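Local coordinates for protein Vlm2 (Streptomyces tsusimaensis, PDB 6ECB) that is part of the nonribosomal peptide synthetase for the depsipeptide valinomycin, here its thioesterase domain, of the alpha/beta-hydrolase type, which probably releases the finished chain, at residues L163-G168 with Q173-L178. Residues are numbered along the deposited sequence; the frame is centred on the assembly and turned at random.
Sequences LAMGIG and QDRDAL
Ala-164 and Leu-178 meet where two short helical pieces come close, a worked example of how small residues let helices approach. The CB of Ala-164 lies 3.7 Å from Leu-178 CB, and the backbones come to 5.0 Å between the CA atoms of Ala-164 and Arg-175. With CG anti to its carbonyl carbon (chi1 -70°), Leu-178 sends CD1 into the notch between Ala-164 CA and Gly-168 CA, 3.9 Å from each. Leu-163 closes the same apolar side: its side chain and that of Leu-178 cross at about a right angle, with Leu-163 CD2 4.1 Å from Leu-178 CD1. Arg-175 belongs to this tight part through its CG, 3.3 Å from Ala-164 O. At the far end Gln-173 N donates to Gly-168 O (3.0 Å, 152° at the hydrogen), fastening the start of 173-178 to the first segment.

The other side is looser and wetter. Met-165, folded at chi2 and chi3, crosses the Arg-175 chain with CE 3.7 Å from Arg-175 CD. A water in the guanidinium plane accepts from Arg-175 NH1 and donates to Met-165 O. Shortened to an alanine here, Arg-175 would no longer reach the water, which would probably lose its link to 173-178, and Met-165 CE would probably lose the aliphatic chain it lies across.

Asp-174 caps helix 175-179 through Ala-177 N. Leu-163 also touches Leu-190 of helix 183-194 and Leu-213 of helix 206-220, placing the contact in the helical insertion between strands 134-137 and 237-241, consistent with the lid of such thioesterases.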
# COMPACT_ATOMS: atom_id res chain seq x y z
N LEU A 163 -12.47 9.64 -4.83
CA LEU A 163 -13.19 8.38 -4.62
C LEU A 163 -13.11 7.52 -5.88
O LEU A 163 -12.74 6.34 -5.82
CB LEU A 163 -14.64 8.67 -4.25
CG LEU A 163 -15.60 7.49 -4.10
CD1 LEU A 163 -16.81 7.89 -3.27
CD2 LEU A 163 -16.07 6.97 -5.49
N ALA A 164 -13.43 8.11 -7.03
CA ALA A 164 -13.47 7.36 -8.28
C ALA A 164 -12.10 6.80 -8.63
O ALA A 164 -11.96 5.62 -8.97
CB ALA A 164 -13.97 8.25 -9.41
N MET A 165 -11.06 7.64 -8.55
CA MET A 165 -9.75 7.21 -9.02
C MET A 165 -9.04 6.29 -8.03
O MET A 165 -8.23 5.46 -8.45
CB MET A 165 -8.86 8.43 -9.30
CG MET A 165 -9.38 9.37 -10.40
SD MET A 165 -9.94 8.56 -11.94
CE MET A 165 -8.52 7.57 -12.35
N GLY A 166 -9.32 6.41 -6.73
CA GLY A 166 -8.64 5.60 -5.75
C GLY A 166 -9.36 4.29 -5.49
O GLY A 166 -9.14 3.30 -6.19
N ILE A 167 -10.25 4.26 -4.50
CA ILE A 167 -10.94 3.02 -4.18
C ILE A 167 -11.84 2.57 -5.34
O ILE A 167 -12.03 1.36 -5.54
CB ILE A 167 -11.70 3.14 -2.84
CG1 ILE A 167 -12.26 1.78 -2.43
CG2 ILE A 167 -12.81 4.22 -2.92
CD1 ILE A 167 -12.42 1.64 -0.94
N GLY A 168 -12.40 3.51 -6.11
CA GLY A 168 -13.09 3.11 -7.33
C GLY A 168 -12.21 2.24 -8.22
O GLY A 168 -12.66 1.23 -8.76
N GLN A 173 -13.99 -0.49 -10.84
CA GLN A 173 -15.20 0.24 -11.18
C GLN A 173 -14.98 1.15 -12.39
O GLN A 173 -13.86 1.50 -12.76
CB GLN A 173 -15.68 1.05 -9.98
CG GLN A 173 -16.20 0.18 -8.86
CD GLN A 173 -17.59 -0.31 -9.13
OE1 GLN A 173 -17.81 -1.47 -9.50
NE2 GLN A 173 -18.57 0.57 -8.94
N ASP A 174 -16.10 1.50 -13.01
CA ASP A 174 -16.16 2.48 -14.09
C ASP A 174 -15.88 3.86 -13.50
O ASP A 174 -16.80 4.53 -13.01
CB ASP A 174 -17.51 2.42 -14.77
CG ASP A 174 -17.59 3.30 -16.00
OD1 ASP A 174 -16.84 4.30 -16.07
OD2 ASP A 174 -18.40 2.99 -16.89
N ARG A 175 -14.62 4.28 -13.54
CA ARG A 175 -14.22 5.50 -12.84
C ARG A 175 -14.89 6.74 -13.44
O ARG A 175 -15.33 7.63 -12.70
CB ARG A 175 -12.71 5.62 -12.88
CG ARG A 175 -12.01 4.56 -12.06
CD ARG A 175 -10.54 4.47 -12.42
NE ARG A 175 -10.38 3.97 -13.79
CZ ARG A 175 -9.22 3.56 -14.31
NH1 ARG A 175 -8.11 3.59 -13.58
NH2 ARG A 175 -9.19 3.12 -15.56
N ASP A 176 -15.01 6.80 -14.77
CA ASP A 176 -15.66 7.96 -15.38
C ASP A 176 -17.12 8.07 -14.95
O ASP A 176 -17.63 9.18 -14.78
CB ASP A 176 -15.55 7.88 -16.90
CG ASP A 176 -14.12 8.06 -17.40
OD1 ASP A 176 -13.22 8.33 -16.57
OD2 ASP A 176 -13.90 7.95 -18.63
N ALA A 177 -17.80 6.94 -14.74
CA ALA A 177 -19.20 6.99 -14.32
C ALA A 177 -19.33 7.50 -12.89
O ALA A 177 -20.25 8.27 -12.57
CB ALA A 177 -19.84 5.61 -14.46
N LEU A 178 -18.41 7.09 -12.00
CA LEU A 178 -18.45 7.56 -10.62
C LEU A 178 -18.30 9.08 -10.56
O LEU A 178 -19.02 9.75 -9.82
CB LEU A 178 -17.36 6.88 -9.80
CG LEU A 178 -17.58 5.39 -9.50
CD1 LEU A 178 -16.31 4.76 -8.91
CD2 LEU A 178 -18.78 5.20 -8.58
O HOH W 1 -7.40 4.84 -10.89